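Local coordinates for DNA mismatch repair protein MutS (Thermus aquaticus, PDB 1EWQ) that takes part in DNA mismatch repair, binding mismatched or damaged DNA as an ATP-dependent sensor and showing weak ATPase activity, at residues 254-259 / 620-625; 170-175 / 291-296; 683-688 / 703-708; 301-306 / 542-547. All blocks are in the same frame, centred on the assembly; numbering follows the deposited sequence.

Contact 1: 254-259 / 620-625; sequences EATLRA and DGIYTR
Ile622, on strand 621-625, meets Thr256 of helix 254-259 through both its backbone and its side chain. Its carbonyl O accepts a hydrogen bond from Thr256 OG1 at 2.8 Å, with the donor standing 36° above the carbonyl plane. The two side chains cross at about a right angle, and the CG2 atoms of Ile622 and Thr256 pack at 4.0 Å. One torsion serves both jobs: Thr256 OG1 lies beside its own backbone N (chi1 -67°), which places CG2 anti to that N. At Tyr623 the side chain points away from helix 254-259 and packs on helix 638-652. Thr624 returns to the contact. Its amide N makes a weak bond of 3.4 Å to Thr256 OG1 and a shorter one, 2.8 Å, to a water that in turn donates to Thr256 OG1. Thr624 OG1 then sits 3.5 Å from Ala259 CB, about one helical turn further along. A valine in place of Thr256 would probably leave the Ile622 carbonyl without its hydroxyl donor and the bridging water without its acceptor. Ile622 and Thr624 both face the helix, as alternate residues of a strand do. The whole is a short helix laid across an outermost strand, within this chain, of the P-loop NTPase sheet of MutS domain V, with Ala259 about 9 Å from Ser590 of the predicted ATP site (nearest side-chain atoms).

Contact 2: 170-175 / 291-296; sequences LFRHRP and WLRHPL
Arg293 and His173 pack tightly in this contact between the C-terminal ends of helices 163-173 and 282-293. Arg293 CD stands over the centre of the imidazole face in a CH-pi contact, 3.5 Å from the centroid of the His173 ring. A bend at chi3 (-50°) turns Arg293 NE off the extended line of its chain, and NH1 donates to Arg172 O at 3.0 Å, with an angle of 149° at the hydrogen. Nearer the backbone, Arg293 CG packs against Arg172 CB at 3.7 Å. Phe147 stacks on the His173 ring and Tyr133 meets it edge-to-face, so the imidazole is fixed by aromatic neighbours as well as by the arginine.

Arg172 is equally close: it crosses His294 at about a right angle, and its NH2 comes to 2.8 Å from Arg293 O. The main ties of this guanidinium lie elsewhere, in a salt bridge to Glu169 and a hydrogen bond to Met250 O. A bound 1,2-ethanediol, probably from the crystallisation liquor, lies beside the Arg172 side chain. The imidazoles of His173 and His294 meet more loosely, as an oblique pair with centroids 5.6 Å apart and planes at 48°.

Each arginine thus brings its cationic end close to the backbone carbonyl of the other, near a helix C-terminus. The partial negative charge there, together with Glu169, probably makes it tolerable to bury two like charges, Arg172 NE and Arg293 NE, 6.3 Å apart between parts of domains II and III.

Contact 3: 683-688 / 703-708; sequences ALHERR and LGLPRL
His685 is held flat between Arg707 and Leu705. On one face of its ring the Arg707 guanidinium lies stacked, centre to centre 4.0 Å, with the planes only 11° apart. On the opposite face Leu705 CB makes a CH-pi contact, 3.8 Å from the centroid of the His685 ring. Pro706 approaches obliquely, its CD 3.5 Å from His685 NE2. With CG anti to the backbone N (chi1 168°), the His685 side chain leaves the helix on the side of 703-708.

The same guanidinium also binds the backbone of this histidine. Arg707 NH2 donates to His685 O at 2.9 Å, nearly straight at 170°; the acceptor lies in the guanidinium plane, while the donor stands well above the plane of the carbonyl. From that carbonyl's other face comes Arg688 N, part of the Schellman motif that ends helix 670-687, so two N-H groups grip one oxygen. Arg688 CG packs at 3.6 Å from Arg707 NH2, on the guanidinium face turned away from His685. An alanine in place of Arg707 removes the guanidinium, which would probably leave one face of the His685 ring without its stacking partner and its carbonyl without the side-chain donor.

Further out, a type I turn from Leu705 to Leu708 leads into strand 708-716, and Leu705 and Leu708 both rest on Leu578 of the neighbouring strand.

Two arginines side by side, Arg688 NE and Arg707 NE 4.3 Å apart, next to an imidazole would probably disfavour protonation of His685, while the carbonyls at the helix end would partly offset the positive charge.

Contact 4: 301-306 / 542-547; sequences PLEARL and YVRPRF
The Arg544 guanidinium carries Leu306 CB over the centre of one face, 3.5 Å above its plane, and at its edge meets Glu303 OE1 and a water. The second flat group, the Phe547 ring, has the carboxylate carbon of Glu303 at its edge, with carboxylate and ring planes 74° apart. The Glu303 chain bends at chi2 (-80°), which brings CD back toward that ring. Arg544 NH2 forms a salt bridge to Glu303 OE1 at 3.2 Å, coming from above the carboxylate plane. Neither charge relies on this bond alone, since Glu303 also pairs with Arg299 and Arg544 with Asp307.

Helix 299-314 of domain III here packs on strand 546-547, an outermost strand, within this chain, of a four-stranded mixed sheet, and on the loop leading into it.

Two waters fill in the polar links. One donates to Glu303 OE1 and to Pro545 O and accepts from Arg544 NE at 2.8 Å; the other joins Glu303 OE2 to the backbone N of Phe547. Beside them the contact is apolar: the side chains of Leu306 and Phe547 meet tip to tip, Leu306 CD1 lying 3.8 Å from Phe547 CE1, while Leu302 CB lies 4.1 Å from Phe547 CE1.

In the fold
Contacts 1, 2 and 4 are buried, whereas contact 3 lies at the surface, farthest from the chain's centre. Contacts 1 and 2 touch directly, because Leu257 and Glu254 of helix 254-259 pack on Arg172 and Phe171. Contacts 2 and 4 are joined by successive helices, 282-293 and 299-314, with Trp291 and Leu296 resting on Arg305. Contact 3 touches none of the others, but shares with contact 1 the sheet of domain V. Chemistry varies with place: a threonine hydroxyl and one water against a strand in contact 1, arginines and histidines around helix C-termini in contacts 2 and 3, and a hydrated ion pair beside apolar side chains in contact 4.

Contact 1: 254-259 / 620-625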
# COMPACT_ATOMS: atom_id res chain seq x y z
N GLU C 254 15.20 17.43 -10.96
CA GLU C 254 14.40 16.29 -10.54
C GLU C 254 14.41 15.19 -11.61
O GLU C 254 14.54 14.01 -11.29
CB GLU C 254 12.95 16.72 -10.28
CG GLU C 254 12.05 15.56 -9.82
CD GLU C 254 10.61 15.99 -9.57
OE1 GLU C 254 10.40 17.13 -9.08
OE2 GLU C 254 9.70 15.19 -9.86
N ALA C 255 14.27 15.59 -12.86
CA ALA C 255 14.25 14.62 -13.96
C ALA C 255 15.51 13.75 -13.93
O ALA C 255 15.44 12.54 -14.14
CB ALA C 255 14.15 15.34 -15.30
N THR C 256 16.64 14.38 -13.65
CA THR C 256 17.92 13.69 -13.58
C THR C 256 18.01 12.76 -12.38
O THR C 256 18.40 11.60 -12.51
CB THR C 256 19.07 14.72 -13.50
OG1 THR C 256 19.15 15.44 -14.73
CG2 THR C 256 20.39 14.02 -13.21
N LEU C 257 17.68 13.28 -11.20
CA LEU C 257 17.72 12.47 -9.99
C LEU C 257 16.84 11.25 -10.17
O LEU C 257 17.20 10.17 -9.70
CB LEU C 257 17.25 13.29 -8.77
CG LEU C 257 18.24 14.35 -8.28
CD1 LEU C 257 17.63 15.13 -7.15
CD2 LEU C 257 19.52 13.67 -7.82
N ARG C 258 15.71 11.41 -10.85
CA ARG C 258 14.78 10.30 -11.11
C ARG C 258 15.31 9.35 -12.17
O ARG C 258 15.26 8.13 -11.99
CB ARG C 258 13.41 10.82 -11.56
CG ARG C 258 12.51 11.39 -10.46
CD ARG C 258 11.17 11.88 -11.03
NE ARG C 258 10.22 12.28 -9.99
CZ ARG C 258 9.66 11.43 -9.12
NH1 ARG C 258 9.95 10.14 -9.17
NH2 ARG C 258 8.80 11.88 -8.21
N ALA C 259 15.79 9.89 -13.29
CA ALA C 259 16.30 9.06 -14.37
C ALA C 259 17.55 8.28 -13.96
O ALA C 259 17.79 7.19 -14.45
CB ALA C 259 16.59 9.90 -15.62
N ASP C 620 29.04 21.34 -14.28
CA ASP C 620 28.24 22.27 -13.49
C ASP C 620 26.84 21.71 -13.28
O ASP C 620 26.06 22.22 -12.47
CB ASP C 620 28.21 23.65 -14.15
CG ASP C 620 27.43 23.67 -15.45
OD1 ASP C 620 27.09 22.59 -15.99
OD2 ASP C 620 27.15 24.78 -15.94
N GLY C 621 26.53 20.63 -14.00
CA GLY C 621 25.22 20.00 -13.89
C GLY C 621 25.05 18.83 -14.83
O GLY C 621 25.74 18.73 -15.86
N ILE C 622 24.16 17.91 -14.48
CA ILE C 622 23.89 16.76 -15.34
C ILE C 622 22.43 16.87 -15.75
O ILE C 622 21.54 16.92 -14.90
CB ILE C 622 24.11 15.45 -14.60
CG1 ILE C 622 25.58 15.31 -14.20
CG2 ILE C 622 23.66 14.29 -15.47
CD1 ILE C 622 25.86 14.16 -13.25
N TYR C 623 22.19 16.92 -17.06
CA TYR C 623 20.83 17.05 -17.59
C TYR C 623 20.45 15.87 -18.47
O TYR C 623 21.07 15.63 -19.50
CB TYR C 623 20.70 18.35 -18.38
CG TYR C 623 21.13 19.57 -17.60
CD1 TYR C 623 22.36 20.18 -17.83
CD2 TYR C 623 20.31 20.09 -16.59
CE1 TYR C 623 22.78 21.29 -17.08
CE2 TYR C 623 20.72 21.19 -15.83
CZ TYR C 623 21.95 21.79 -16.08
OH TYR C 623 22.34 22.87 -15.31
N THR C 624 19.41 15.15 -18.06
CA THR C 624 18.95 13.99 -18.79
C THR C 624 17.58 14.16 -19.45
O THR C 624 16.75 14.96 -19.02
CB THR C 624 18.86 12.75 -17.86
OG1 THR C 624 17.86 12.97 -16.86
CG2 THR C 624 20.20 12.50 -17.18
N ARG C 625 17.38 13.37 -20.50
CA ARG C 625 16.14 13.30 -21.26
C ARG C 625 16.14 11.82 -21.66
O ARG C 625 16.43 11.47 -22.81
CB ARG C 625 16.20 14.22 -22.49
CG ARG C 625 14.84 14.57 -23.12
CD ARG C 625 14.01 13.35 -23.51
NE ARG C 625 13.34 12.74 -22.35
CZ ARG C 625 12.92 11.48 -22.31
NH1 ARG C 625 13.09 10.67 -23.35
NH2 ARG C 625 12.31 11.02 -21.22
O HOH W 1 17.43 16.57 -16.63

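Contact 2: 170-175 / 291-296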
# COMPACT_ATOMS: atom_id res chain seq x y z
N LEU C 170 13.47 21.93 -4.20
CA LEU C 170 12.55 21.28 -3.27
C LEU C 170 12.67 19.77 -3.40
O LEU C 170 12.82 19.06 -2.41
CB LEU C 170 11.11 21.74 -3.55
CG LEU C 170 9.96 21.40 -2.58
CD1 LEU C 170 9.81 19.91 -2.48
CD2 LEU C 170 10.22 22.00 -1.22
N PHE C 171 12.65 19.27 -4.63
CA PHE C 171 12.73 17.83 -4.85
C PHE C 171 14.01 17.17 -4.32
O PHE C 171 13.94 16.12 -3.68
CB PHE C 171 12.62 17.50 -6.33
CG PHE C 171 12.57 16.04 -6.60
CD1 PHE C 171 11.37 15.35 -6.52
CD2 PHE C 171 13.73 15.33 -6.87
CE1 PHE C 171 11.32 13.98 -6.71
CE2 PHE C 171 13.70 13.95 -7.06
CZ PHE C 171 12.49 13.28 -6.98
N ARG C 172 15.17 17.76 -4.58
CA ARG C 172 16.40 17.16 -4.09
C ARG C 172 16.42 17.03 -2.56
O ARG C 172 17.19 16.24 -2.02
CB ARG C 172 17.64 17.94 -4.58
CG ARG C 172 17.46 19.45 -4.67
CD ARG C 172 18.76 20.28 -4.78
NE ARG C 172 19.87 19.64 -5.49
CZ ARG C 172 20.83 20.31 -6.13
NH1 ARG C 172 20.79 21.64 -6.16
NH2 ARG C 172 21.84 19.68 -6.72
N HIS C 173 15.57 17.78 -1.86
CA HIS C 173 15.52 17.69 -0.40
C HIS C 173 14.46 16.74 0.11
O HIS C 173 14.48 16.34 1.27
CB HIS C 173 15.30 19.06 0.23
CG HIS C 173 16.48 19.98 0.10
ND1 HIS C 173 17.51 20.01 1.02
CD2 HIS C 173 16.81 20.88 -0.86
CE1 HIS C 173 18.42 20.88 0.63
NE2 HIS C 173 18.02 21.42 -0.51
N ARG C 174 13.52 16.37 -0.76
CA ARG C 174 12.44 15.47 -0.40
C ARG C 174 11.88 15.80 0.99
O ARG C 174 11.96 14.99 1.92
CB ARG C 174 12.93 14.01 -0.47
CG ARG C 174 13.18 13.50 -1.91
CD ARG C 174 11.88 13.48 -2.76
NE ARG C 174 11.25 14.80 -2.80
CZ ARG C 174 10.00 15.05 -3.19
NH1 ARG C 174 9.20 14.07 -3.61
NH2 ARG C 174 9.54 16.29 -3.14
N PRO C 175 11.30 17.00 1.14
CA PRO C 175 10.73 17.44 2.42
C PRO C 175 9.61 16.50 2.82
O PRO C 175 9.01 15.86 1.97
CB PRO C 175 10.20 18.83 2.09
CG PRO C 175 9.74 18.66 0.67
CD PRO C 175 10.89 17.89 0.05
N TRP C 291 25.92 15.30 0.59
CA TRP C 291 26.97 15.43 -0.42
C TRP C 291 26.42 15.02 -1.78
O TRP C 291 26.70 15.67 -2.78
CB TRP C 291 28.19 14.56 -0.06
CG TRP C 291 29.01 15.11 1.09
CD1 TRP C 291 28.72 16.20 1.87
CD2 TRP C 291 30.26 14.59 1.58
NE1 TRP C 291 29.71 16.39 2.81
CE2 TRP C 291 30.66 15.41 2.65
CE3 TRP C 291 31.07 13.51 1.21
CZ2 TRP C 291 31.85 15.19 3.36
CZ3 TRP C 291 32.25 13.28 1.91
CH2 TRP C 291 32.63 14.12 2.98
N LEU C 292 25.64 13.95 -1.82
CA LEU C 292 25.04 13.51 -3.07
C LEU C 292 24.01 14.53 -3.56
O LEU C 292 23.87 14.76 -4.76
CB LEU C 292 24.38 12.14 -2.90
CG LEU C 292 25.29 10.91 -2.95
CD1 LEU C 292 24.51 9.67 -2.51
CD2 LEU C 292 25.83 10.71 -4.36
N ARG C 293 23.28 15.15 -2.63
CA ARG C 293 22.27 16.15 -3.00
C ARG C 293 22.91 17.33 -3.75
O ARG C 293 22.35 17.84 -4.71
CB ARG C 293 21.55 16.68 -1.74
CG ARG C 293 20.07 16.99 -1.93
CD ARG C 293 19.52 17.99 -0.92
NE ARG C 293 19.85 17.68 0.48
CZ ARG C 293 19.55 16.54 1.08
NH1 ARG C 293 18.92 15.59 0.40
NH2 ARG C 293 19.85 16.36 2.36
N HIS C 294 24.09 17.74 -3.28
CA HIS C 294 24.81 18.86 -3.89
C HIS C 294 26.28 18.55 -4.14
O HIS C 294 27.14 18.87 -3.31
CB HIS C 294 24.73 20.09 -2.98
CG HIS C 294 23.34 20.62 -2.79
ND1 HIS C 294 22.77 21.54 -3.65
CD2 HIS C 294 22.39 20.32 -1.88
CE1 HIS C 294 21.53 21.79 -3.26
NE2 HIS C 294 21.28 21.06 -2.19
N PRO C 295 26.60 17.90 -5.28
CA PRO C 295 28.00 17.58 -5.59
C PRO C 295 28.76 18.90 -5.73
O PRO C 295 28.19 19.90 -6.16
CB PRO C 295 27.90 16.83 -6.93
CG PRO C 295 26.50 16.23 -6.89
CD PRO C 295 25.67 17.34 -6.28
N LEU C 296 30.04 18.89 -5.38
CA LEU C 296 30.88 20.08 -5.45
C LEU C 296 31.40 20.42 -6.85
O LEU C 296 31.42 19.58 -7.75
CB LEU C 296 32.09 19.92 -4.51
CG LEU C 296 31.85 19.41 -3.08
CD1 LEU C 296 33.18 19.32 -2.35
CD2 LEU C 296 30.89 20.34 -2.34

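Contact 3: 683-688 / 703-708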
# COMPACT_ATOMS: atom_id res chain seq x y z
N ALA C 683 22.55 22.76 -31.74
CA ALA C 683 22.56 23.73 -30.65
C ALA C 683 23.41 23.24 -29.49
O ALA C 683 24.12 24.02 -28.86
CB ALA C 683 21.13 24.02 -30.18
N LEU C 684 23.35 21.94 -29.20
CA LEU C 684 24.14 21.41 -28.10
C LEU C 684 25.61 21.37 -28.52
O LEU C 684 26.51 21.49 -27.68
CB LEU C 684 23.64 20.03 -27.68
CG LEU C 684 22.42 20.11 -26.76
CD1 LEU C 684 21.74 18.75 -26.64
CD2 LEU C 684 22.87 20.61 -25.39
N HIS C 685 25.85 21.20 -29.81
CA HIS C 685 27.21 21.19 -30.34
C HIS C 685 27.76 22.61 -30.17
O HIS C 685 28.86 22.80 -29.64
CB HIS C 685 27.21 20.79 -31.81
CG HIS C 685 28.52 21.04 -32.50
ND1 HIS C 685 29.54 20.11 -32.50
CD2 HIS C 685 28.98 22.11 -33.17
CE1 HIS C 685 30.57 20.61 -33.16
NE2 HIS C 685 30.26 21.82 -33.58
N GLU C 686 26.98 23.61 -30.60
CA GLU C 686 27.36 25.02 -30.47
C GLU C 686 27.57 25.35 -28.99
O GLU C 686 28.49 26.09 -28.63
CB GLU C 686 26.25 25.95 -31.00
CG GLU C 686 25.91 25.84 -32.47
CD GLU C 686 24.63 26.60 -32.83
OE1 GLU C 686 24.55 27.81 -32.49
OE2 GLU C 686 23.70 26.00 -33.44
N ARG C 687 26.70 24.82 -28.13
CA ARG C 687 26.80 25.07 -26.70
C ARG C 687 28.12 24.56 -26.14
O ARG C 687 28.61 25.06 -25.13
CB ARG C 687 25.63 24.39 -25.96
CG ARG C 687 25.49 24.80 -24.49
CD ARG C 687 25.25 26.31 -24.38
NE ARG C 687 24.12 26.73 -25.20
CZ ARG C 687 22.84 26.61 -24.84
NH1 ARG C 687 22.51 26.09 -23.66
NH2 ARG C 687 21.88 27.00 -25.67
N ARG C 688 28.69 23.56 -26.80
CA ARG C 688 29.95 22.94 -26.40
C ARG C 688 29.84 22.09 -25.13
O ARG C 688 30.84 21.78 -24.48
CB ARG C 688 31.06 23.98 -26.22
CG ARG C 688 31.43 24.73 -27.50
CD ARG C 688 32.60 25.70 -27.29
NE ARG C 688 33.90 25.08 -27.54
CZ ARG C 688 34.63 24.44 -26.64
NH1 ARG C 688 34.19 24.32 -25.39
NH2 ARG C 688 35.80 23.91 -26.98
N LEU C 703 26.36 14.66 -39.93
CA LEU C 703 26.30 16.12 -39.95
C LEU C 703 27.69 16.74 -40.11
O LEU C 703 28.70 16.11 -39.82
CB LEU C 703 25.63 16.63 -38.67
CG LEU C 703 24.21 16.12 -38.47
CD1 LEU C 703 23.65 16.63 -37.14
CD2 LEU C 703 23.35 16.59 -39.63
N GLY C 704 27.73 17.98 -40.59
CA GLY C 704 29.00 18.66 -40.77
C GLY C 704 29.35 19.48 -39.54
O GLY C 704 29.40 20.72 -39.58
N LEU C 705 29.59 18.77 -38.43
CA LEU C 705 29.94 19.40 -37.16
C LEU C 705 31.34 18.93 -36.76
O LEU C 705 31.61 17.74 -36.70
CB LEU C 705 28.90 19.03 -36.10
CG LEU C 705 27.47 19.44 -36.47
CD1 LEU C 705 26.50 19.00 -35.40
CD2 LEU C 705 27.39 20.96 -36.65
N PRO C 706 32.24 19.89 -36.49
CA PRO C 706 33.63 19.61 -36.10
C PRO C 706 33.84 18.81 -34.83
O PRO C 706 34.80 18.05 -34.73
CB PRO C 706 34.25 21.00 -36.03
CG PRO C 706 33.10 21.87 -35.68
CD PRO C 706 32.00 21.34 -36.56
N ARG C 707 32.95 18.98 -33.86
CA ARG C 707 33.09 18.26 -32.60
C ARG C 707 32.08 17.12 -32.47
O ARG C 707 31.78 16.67 -31.36
CB ARG C 707 32.96 19.23 -31.43
CG ARG C 707 34.07 20.27 -31.35
CD ARG C 707 33.86 21.20 -30.15
NE ARG C 707 32.61 21.96 -30.24
CZ ARG C 707 32.46 23.08 -30.96
NH1 ARG C 707 33.48 23.59 -31.65
NH2 ARG C 707 31.28 23.68 -30.99
N LEU C 708 31.55 16.65 -33.60
CA LEU C 708 30.61 15.54 -33.58
C LEU C 708 31.41 14.25 -33.64
O LEU C 708 32.26 14.09 -34.51
CB LEU C 708 29.65 15.63 -34.77
CG LEU C 708 28.54 14.57 -34.90
CD1 LEU C 708 27.52 15.00 -35.96
CD2 LEU C 708 29.13 13.23 -35.29

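Contact 4: 301-306 / 542-547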
# COMPACT_ATOMS: atom_id res chain seq x y z
N PRO C 301 38.62 21.06 -2.62
CA PRO C 301 37.94 20.29 -1.58
C PRO C 301 37.67 18.84 -2.00
O PRO C 301 37.67 17.94 -1.17
CB PRO C 301 36.67 21.10 -1.30
CG PRO C 301 36.52 21.99 -2.49
CD PRO C 301 37.92 22.33 -2.88
N LEU C 302 37.46 18.62 -3.29
CA LEU C 302 37.21 17.27 -3.77
C LEU C 302 38.47 16.41 -3.60
O LEU C 302 38.40 15.28 -3.14
CB LEU C 302 36.77 17.27 -5.24
CG LEU C 302 35.32 17.70 -5.45
CD1 LEU C 302 35.07 17.96 -6.92
CD2 LEU C 302 34.37 16.61 -4.91
N GLU C 303 39.62 16.96 -3.97
CA GLU C 303 40.88 16.22 -3.83
C GLU C 303 41.14 15.91 -2.35
O GLU C 303 41.73 14.89 -2.02
CB GLU C 303 42.04 17.03 -4.43
CG GLU C 303 41.83 17.43 -5.90
CD GLU C 303 42.12 16.31 -6.88
OE1 GLU C 303 41.95 15.12 -6.52
OE2 GLU C 303 42.53 16.61 -8.02
N ALA C 304 40.68 16.79 -1.46
CA ALA C 304 40.87 16.58 -0.03
C ALA C 304 39.98 15.42 0.44
O ALA C 304 40.39 14.61 1.26
CB ALA C 304 40.53 17.85 0.76
N ARG C 305 38.76 15.35 -0.09
CA ARG C 305 37.86 14.26 0.28
C ARG C 305 38.45 12.95 -0.25
O ARG C 305 38.42 11.92 0.43
CB ARG C 305 36.45 14.46 -0.32
CG ARG C 305 35.56 15.52 0.35
CD ARG C 305 34.17 15.52 -0.32
NE ARG C 305 33.26 16.54 0.22
CZ ARG C 305 32.03 16.78 -0.22
NH1 ARG C 305 31.53 16.08 -1.23
NH2 ARG C 305 31.30 17.74 0.33
N LEU C 306 38.97 12.98 -1.47
CA LEU C 306 39.55 11.78 -2.06
C LEU C 306 40.79 11.35 -1.29
O LEU C 306 41.07 10.16 -1.18
CB LEU C 306 39.88 12.00 -3.54
CG LEU C 306 38.68 12.05 -4.50
CD1 LEU C 306 39.16 12.48 -5.88
CD2 LEU C 306 37.98 10.69 -4.55
N TYR C 542 36.66 0.04 -7.04
CA TYR C 542 36.54 1.38 -7.63
C TYR C 542 37.91 2.04 -7.61
O TYR C 542 38.79 1.65 -6.84
CB TYR C 542 35.59 2.27 -6.83
CG TYR C 542 34.13 1.92 -6.86
CD1 TYR C 542 33.65 0.88 -7.65
CD2 TYR C 542 33.22 2.66 -6.11
CE1 TYR C 542 32.27 0.58 -7.68
CE2 TYR C 542 31.85 2.37 -6.13
CZ TYR C 542 31.39 1.34 -6.92
OH TYR C 542 30.05 1.07 -6.93
N VAL C 543 38.10 3.07 -8.44
CA VAL C 543 39.39 3.75 -8.46
C VAL C 543 39.26 5.25 -8.26
O VAL C 543 38.20 5.83 -8.48
CB VAL C 543 40.12 3.47 -9.78
CG1 VAL C 543 40.26 1.95 -9.96
CG2 VAL C 543 39.36 4.08 -10.94
N ARG C 544 40.35 5.87 -7.84
CA ARG C 544 40.36 7.31 -7.64
C ARG C 544 40.39 8.03 -8.98
O ARG C 544 41.27 7.77 -9.81
CB ARG C 544 41.56 7.76 -6.80
CG ARG C 544 41.64 9.28 -6.63
CD ARG C 544 42.71 9.70 -5.64
NE ARG C 544 42.81 11.16 -5.52
CZ ARG C 544 43.26 11.80 -4.45
NH1 ARG C 544 43.67 11.12 -3.39
NH2 ARG C 544 43.30 13.12 -4.44
N PRO C 545 39.42 8.94 -9.22
CA PRO C 545 39.32 9.72 -10.45
C PRO C 545 40.25 10.93 -10.45
O PRO C 545 40.56 11.48 -9.40
CB PRO C 545 37.85 10.14 -10.46
CG PRO C 545 37.60 10.38 -9.01
CD PRO C 545 38.22 9.15 -8.38
N ARG C 546 40.69 11.34 -11.63
CA ARG C 546 41.55 12.50 -11.75
C ARG C 546 40.73 13.56 -12.46
O ARG C 546 39.92 13.25 -13.32
CB ARG C 546 42.79 12.16 -12.57
CG ARG C 546 43.52 10.90 -12.13
CD ARG C 546 44.01 10.98 -10.69
NE ARG C 546 44.60 9.71 -10.25
CZ ARG C 546 45.09 9.49 -9.03
NH1 ARG C 546 45.06 10.45 -8.12
NH2 ARG C 546 45.61 8.31 -8.72
N PHE C 547 40.93 14.82 -12.10
CA PHE C 547 40.17 15.90 -12.72
C PHE C 547 40.98 16.69 -13.74
O PHE C 547 42.14 17.01 -13.50
CB PHE C 547 39.63 16.85 -11.64
CG PHE C 547 38.76 16.16 -10.62
CD1 PHE C 547 39.23 15.90 -9.35
CD2 PHE C 547 37.48 15.74 -10.97
CE1 PHE C 547 38.44 15.22 -8.42
CE2 PHE C 547 36.68 15.06 -10.05
CZ PHE C 547 37.15 14.80 -8.78
O HOH W 2 42.25 12.64 -7.80
O HOH W 3 43.11 15.06 -9.98